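Local coordinates for protein carboxypeptidase 1 (Deinococcus radiodurans str. R1, PDB 5GIV) that probably removes amino acids one at a time from the C-terminus of peptides with broad specificity, as a zinc-dependent carboxypeptidase of the M32 family, at residues N341-S346 against E354-L359; V361-E366 against A387-N392. One frame throughout, in Å; residues are numbered along the deposited sequence.

Interaction 1: N341-S346 against E354-L359; sequences NTVSRS and ELTYNL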
loop_
_atom_site.group_PDB
_atom_site.type_symbol
_atom_site.label_atom_id
_atom_site.label_comp_id
_atom_site.label_asym_id
_atom_site.label_seq_id
_atom_site.Cartn_x
_atom_site.Cartn_y
_atom_site.Cartn_z
ATOM N N ASN A 341 -15.086 -11.564 29.766
ATOM C CA ASN A 341 -14.812 -10.704 30.909
ATOM C C ASN A 341 -14.103 -11.461 32.022
ATOM O O ASN A 341 -14.357 -11.232 33.207
ATOM C CB ASN A 341 -16.093 -10.068 31.447
ATOM C CG ASN A 341 -16.698 -9.064 30.489
ATOM O OD1 ASN A 341 -16.108 -8.016 30.223
ATOM N ND2 ASN A 341 -17.897 -9.361 29.990
ATOM N N THR A 342 -13.209 -12.380 31.673
ATOM C CA THR A 342 -12.396 -13.016 32.697
ATOM C C THR A 342 -11.280 -12.084 33.154
ATOM O O THR A 342 -10.902 -11.138 32.463
ATOM C CB THR A 342 -11.797 -14.323 32.189
ATOM O OG1 THR A 342 -10.697 -14.032 31.318
ATOM C CG2 THR A 342 -12.840 -15.209 31.507
ATOM N N VAL A 343 -10.730 -12.384 34.330
ATOM C CA VAL A 343 -9.688 -11.571 34.952
ATOM C C VAL A 343 -8.609 -12.499 35.490
ATOM O O VAL A 343 -8.910 -13.598 35.961
ATOM C CB VAL A 343 -10.249 -10.699 36.100
ATOM C CG1 VAL A 343 -9.111 -10.001 36.843
ATOM C CG2 VAL A 343 -11.265 -9.695 35.586
ATOM N N SER A 344 -7.351 -12.070 35.409
ATOM C CA SER A 344 -6.265 -12.803 36.054
ATOM C C SER A 344 -4.991 -11.976 35.980
ATOM O O SER A 344 -4.805 -11.185 35.053
ATOM C CB SER A 344 -6.034 -14.172 35.408
ATOM O OG SER A 344 -5.499 -14.021 34.111
ATOM N N ARG A 345 -4.109 -12.191 36.951
ATOM C CA ARG A 345 -2.783 -11.593 36.903
ATOM C C ARG A 345 -1.990 -12.271 35.800
ATOM O O ARG A 345 -1.783 -13.487 35.838
ATOM C CB ARG A 345 -2.071 -11.763 38.236
ATOM C CG ARG A 345 -2.924 -11.406 39.415
ATOM C CD ARG A 345 -2.264 -11.824 40.713
ATOM N NE ARG A 345 -3.205 -11.644 41.811
ATOM C CZ ARG A 345 -3.752 -12.639 42.499
ATOM N NH1 ARG A 345 -3.427 -13.903 42.236
ATOM N NH2 ARG A 345 -4.617 -12.362 43.467
ATOM N N SER A 346 -1.556 -11.498 34.814
ATOM C CA SER A 346 -0.879 -12.043 33.647
ATOM C C SER A 346 0.351 -11.192 33.362
ATOM O O SER A 346 0.615 -10.197 34.046
ATOM C CB SER A 346 -1.817 -12.109 32.432
ATOM O OG SER A 346 -2.392 -10.838 32.141
ATOM N N GLU A 354 -9.650 -6.032 32.049
ATOM C CA GLU A 354 -10.084 -4.694 32.431
ATOM C C GLU A 354 -9.613 -4.309 33.827
ATOM O O GLU A 354 -9.465 -3.117 34.122
ATOM C CB GLU A 354 -11.608 -4.603 32.376
ATOM C CG GLU A 354 -12.191 -4.432 30.988
ATOM C CD GLU A 354 -13.676 -4.118 31.033
ATOM O OE1 GLU A 354 -14.447 -4.989 31.489
ATOM O OE2 GLU A 354 -14.058 -2.994 30.632
ATOM N N LEU A 355 -9.404 -5.286 34.707
ATOM C CA LEU A 355 -9.140 -4.952 36.099
ATOM C C LEU A 355 -7.655 -4.823 36.416
ATOM O O LEU A 355 -7.273 -3.974 37.227
ATOM C CB LEU A 355 -9.784 -5.991 37.024
ATOM C CG LEU A 355 -11.312 -6.021 37.032
ATOM C CD1 LEU A 355 -11.806 -6.933 38.132
ATOM C CD2 LEU A 355 -11.874 -4.603 37.182
ATOM N N THR A 356 -6.810 -5.663 35.829
ATOM C CA THR A 356 -5.386 -5.645 36.132
ATOM C C THR A 356 -4.564 -4.837 35.135
ATOM O O THR A 356 -3.371 -4.626 35.375
ATOM C CB THR A 356 -4.839 -7.076 36.207
ATOM O OG1 THR A 356 -4.901 -7.680 34.910
ATOM C CG2 THR A 356 -5.659 -7.910 37.200
ATOM N N TYR A 357 -5.173 -4.344 34.054
ATOM C CA TYR A 357 -4.401 -3.705 32.991
ATOM C C TYR A 357 -3.538 -2.571 33.527
ATOM O O TYR A 357 -2.347 -2.475 33.206
ATOM C CB TYR A 357 -5.331 -3.179 31.892
ATOM C CG TYR A 357 -4.567 -2.533 30.745
ATOM C CD1 TYR A 357 -4.222 -1.182 30.775
ATOM C CD2 TYR A 357 -4.167 -3.283 29.649
ATOM C CE1 TYR A 357 -3.520 -0.602 29.732
ATOM C CE2 TYR A 357 -3.462 -2.709 28.605
ATOM C CZ TYR A 357 -3.140 -1.375 28.655
ATOM O OH TYR A 357 -2.451 -0.823 27.612
ATOM N N ASN A 358 -4.122 -1.693 34.336
ATOM C CA ASN A 358 -3.410 -0.482 34.721
ATOM C C ASN A 358 -2.164 -0.780 35.542
ATOM O O ASN A 358 -1.221 0.020 35.533
ATOM C CB ASN A 358 -4.366 0.446 35.471
ATOM C CG ASN A 358 -5.549 0.857 34.611
ATOM O OD1 ASN A 358 -5.384 1.240 33.460
ATOM N ND2 ASN A 358 -6.746 0.755 35.158
ATOM N N LEU A 359 -2.104 -1.940 36.193
ATOM C CA LEU A 359 -0.904 -2.289 36.941
ATOM C C LEU A 359 0.313 -2.424 36.028
ATOM O O LEU A 359 1.448 -2.201 36.468
ATOM C CB LEU A 359 -1.147 -3.580 37.724
ATOM C CG LEU A 359 -2.294 -3.484 38.729
ATOM C CD1 LEU A 359 -2.666 -4.850 39.255
ATOM C CD2 LEU A 359 -1.895 -2.569 39.878
HETATM O O HOH W 1 -11.946 -8.552 31.686
HETATM O O HOH W 2 -2.390 -8.608 34.104
#

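Interaction 2: V361-E366 against A387-N392; sequences VITRFE and AAYEQN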
loop_
_atom_site.group_PDB
_atom_site.type_symbol
_atom_site.label_atom_id
_atom_site.label_comp_id
_atom_site.label_asym_id
_atom_site.label_seq_id
_atom_site.Cartn_x
_atom_site.Cartn_y
_atom_site.Cartn_z
ATOM N N VAL A 361 0.773 -0.501 33.230
ATOM C CA VAL A 361 1.137 0.872 32.891
ATOM C C VAL A 361 1.871 1.525 34.053
ATOM O O VAL A 361 2.896 2.192 33.867
ATOM C CB VAL A 361 -0.118 1.672 32.491
ATOM C CG1 VAL A 361 0.205 3.141 32.309
ATOM C CG2 VAL A 361 -0.716 1.103 31.217
ATOM N N ILE A 362 1.343 1.355 35.269
ATOM C CA ILE A 362 1.989 1.910 36.455
ATOM C C ILE A 362 3.406 1.374 36.589
ATOM O O ILE A 362 4.349 2.121 36.870
ATOM C CB ILE A 362 1.160 1.608 37.714
ATOM C CG1 ILE A 362 -0.213 2.277 37.617
ATOM C CG2 ILE A 362 1.934 2.025 38.968
ATOM C CD1 ILE A 362 -1.150 1.910 38.739
ATOM N N THR A 363 3.574 0.062 36.420
ATOM C CA THR A 363 4.914 -0.510 36.471
ATOM C C THR A 363 5.871 0.236 35.546
ATOM O O THR A 363 6.936 0.692 35.972
ATOM C CB THR A 363 4.856 -1.989 36.095
ATOM O OG1 THR A 363 4.019 -2.671 37.031
ATOM C CG2 THR A 363 6.260 -2.606 36.108
ATOM N N ARG A 364 5.496 0.375 34.270
ATOM C CA ARG A 364 6.381 1.003 33.294
ATOM C C ARG A 364 6.629 2.473 33.623
ATOM O O ARG A 364 7.771 2.949 33.564
ATOM C CB ARG A 364 5.786 0.866 31.897
ATOM C CG ARG A 364 5.780 -0.548 31.374
ATOM C CD ARG A 364 4.591 -0.820 30.458
ATOM N NE ARG A 364 4.714 -2.126 29.813
ATOM C CZ ARG A 364 4.513 -3.288 30.432
ATOM N NH1 ARG A 364 4.189 -3.314 31.722
ATOM N NH2 ARG A 364 4.661 -4.427 29.765
ATOM N N PHE A 365 5.572 3.207 33.982
ATOM C CA PHE A 365 5.719 4.627 34.281
ATOM C C PHE A 365 6.712 4.845 35.418
ATOM O O PHE A 365 7.587 5.716 35.336
ATOM C CB PHE A 365 4.352 5.214 34.619
ATOM C CG PHE A 365 4.367 6.679 34.955
ATOM C CD1 PHE A 365 4.329 7.628 33.958
ATOM C CD2 PHE A 365 4.383 7.104 36.273
ATOM C CE1 PHE A 365 4.319 8.973 34.264
ATOM C CE2 PHE A 365 4.369 8.455 36.588
ATOM C CZ PHE A 365 4.340 9.387 35.586
ATOM N N GLU A 366 6.596 4.056 36.489
ATOM C CA GLU A 366 7.471 4.247 37.639
ATOM C C GLU A 366 8.919 3.898 37.312
ATOM O O GLU A 366 9.841 4.534 37.838
ATOM C CB GLU A 366 6.952 3.434 38.825
ATOM C CG GLU A 366 5.692 4.047 39.450
ATOM C CD GLU A 366 5.109 3.233 40.595
ATOM O OE1 GLU A 366 5.605 2.111 40.865
ATOM O OE2 GLU A 366 4.128 3.708 41.216
ATOM N N ALA A 387 11.217 -7.273 39.550
ATOM C CA ALA A 387 10.846 -6.942 40.922
ATOM C C ALA A 387 9.524 -6.185 40.963
ATOM O O ALA A 387 8.672 -6.450 41.819
ATOM C CB ALA A 387 11.959 -6.130 41.584
ATOM N N ALA A 388 9.332 -5.238 40.042
ATOM C CA ALA A 388 8.086 -4.478 40.014
ATOM C C ALA A 388 6.905 -5.347 39.586
ATOM O O ALA A 388 5.777 -5.111 40.031
ATOM C CB ALA A 388 8.224 -3.267 39.097
ATOM N N TYR A 389 7.127 -6.325 38.697
ATOM C CA TYR A 389 6.042 -7.230 38.324
ATOM C C TYR A 389 5.650 -8.127 39.497
ATOM O O TYR A 389 4.456 -8.335 39.745
ATOM C CB TYR A 389 6.428 -8.054 37.087
ATOM C CG TYR A 389 5.777 -7.542 35.823
ATOM C CD1 TYR A 389 6.251 -6.403 35.186
ATOM C CD2 TYR A 389 4.676 -8.180 35.282
ATOM C CE1 TYR A 389 5.640 -5.919 34.044
ATOM C CE2 TYR A 389 4.065 -7.712 34.140
ATOM C CZ TYR A 389 4.545 -6.585 33.523
ATOM O OH TYR A 389 3.919 -6.122 32.385
ATOM N N GLU A 390 6.627 -8.647 40.249
ATOM C CA GLU A 390 6.282 -9.403 41.453
ATOM C C GLU A 390 5.502 -8.536 42.432
ATOM O O GLU A 390 4.492 -8.973 42.998
ATOM C CB GLU A 390 7.529 -9.964 42.131
ATOM C CG GLU A 390 8.287 -10.979 41.316
ATOM C CD GLU A 390 9.471 -11.535 42.072
ATOM O OE1 GLU A 390 9.262 -12.037 43.202
ATOM O OE2 GLU A 390 10.607 -11.457 41.542
ATOM N N GLN A 391 5.949 -7.293 42.631
ATOM C CA GLN A 391 5.283 -6.410 43.578
ATOM C C GLN A 391 3.884 -6.030 43.109
ATOM O O GLN A 391 2.931 -6.082 43.892
ATOM C CB GLN A 391 6.116 -5.140 43.760
ATOM C CG GLN A 391 5.360 -3.995 44.420
ATOM C CD GLN A 391 6.146 -2.686 44.435
ATOM O OE1 GLN A 391 7.308 -2.634 44.017
ATOM N NE2 GLN A 391 5.488 -1.609 44.860
ATOM N N ASN A 392 3.725 -5.704 41.825
ATOM C CA ASN A 392 2.471 -5.120 41.371
ATOM C C ASN A 392 1.482 -6.136 40.828
ATOM O O ASN A 392 0.274 -5.905 40.908
ATOM C CB ASN A 392 2.721 -4.050 40.303
ATOM C CG ASN A 392 3.445 -2.838 40.853
ATOM O OD1 ASN A 392 3.330 -2.519 42.038
ATOM N ND2 ASN A 392 4.167 -2.133 39.985
#

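Interaction 1: N341-S346 against E354-L359
A loop packed against the entry to a helix, linked by two waters and a small apolar patch, makes this contact: 341-346, between helix 333-339 and helix 357-372, lies along 354-359, which runs into the start of the latter. No direct hydrogen bond joins the segments. Val343 carries the apolar part. CG2, beside the backbone N, reaches Leu355 CD1 at 3.8 Å, the two side chains crossing at about a right angle, while CG1, anti to the backbone N (chi1 173°), lies 4.1 Å from both Leu355 CB and Thr356 CG2. An alanine at Val343 would remove both methyls and probably loosen the packing on Leu355 and Thr356. Waters flank this patch. One donates to Thr342 O at 2.9 Å and weakly accepts from Glu354 N; the other accepts from Ser346 N at 3.1 Å and donates to Thr356 OG1 at 2.8 Å. Ahead of helix 357-372, Asp353 forms an Asx turn, its OD1 accepting from Leu355 N while OD2 bonds Thr356 OG1. At one end Asn341 and Glu354 lie side by side, and the 3.7 Å between Asn341 OD1 and Glu354 OE1 is consistent with their sharing Lys496, salt-bridged to the carboxylate and hydrogen-bonded to the amide; Tyr497 OH also bonds OE1. Helix 487-501 covers both this polar end and the apolar patch, where Tyr497 touches Val343 and Leu355, as does Val190 of helix 169-193.

Interaction 2: V361-E366 against A387-N392
Arg364 grips the phenol oxygen of Tyr389 end-on with two nitrogens, NH1 at 2.9 Å from OH and NH2 at 3.2 Å from the same atom. The oxygen lies in the guanidinium plane, at its edge, and the ring is turned 62° from that plane; the NH1 bond is the straighter of the two. A salt bridge from Arg364 NH2 to Asp407 and a hydrogen bond between Tyr389 OH and His360 help to fix both groups, and the nearby carboxylate would be expected to favour the charged arginine. A separate hydrogen bond runs from Asn392 ND2 to Thr363 OG1 (3.0 Å, 166°), with the hydroxyl near the amide plane. Asn392 OD1 is held by Arg180. Thr363 OG1, beside its backbone N, also bonds Leu359 O one turn earlier, and the same torsion sets CG2 anti to that N, 3.6 Å from Ala388 CB and 3.9 Å from Tyr389 CD1. Consistent with the small Ala388 side chain, the Thr363 and Ala388 CA atoms are 6.2 Å apart. The short segment axes pass at 10.0 Å, obliquely antiparallel at 141°. Helix 357-372 is thereby joined to helix 381-393, while Val361, Ile362 and Phe365 pack on helix 169-193 and Val361 and Phe365 also meet helix 420-439.

Overall arrangement
Helix 357-372 is common to both interactions: interaction 1 involves the approach to it and its beginning, and interaction 2 the turns that follow. The two adjoin, Leu359 CD1 lying 3.5 Å from Asn392 O. Both are largely buried, but the loop of interaction 1 includes exposed residues, whereas no touching residue of interaction 2 is exposed. Their chemistry follows the setting. A loop without regular structure meets its partner through waters, a few methyls and a charged cluster shared with Lys496, while two helices are tied by direct side-chain bonds. The side chains of Glu354 and Arg364 lie about 13 and 14 Å from the zinc ion, though neither belongs to the metal site formed by His266, His270 and Glu296.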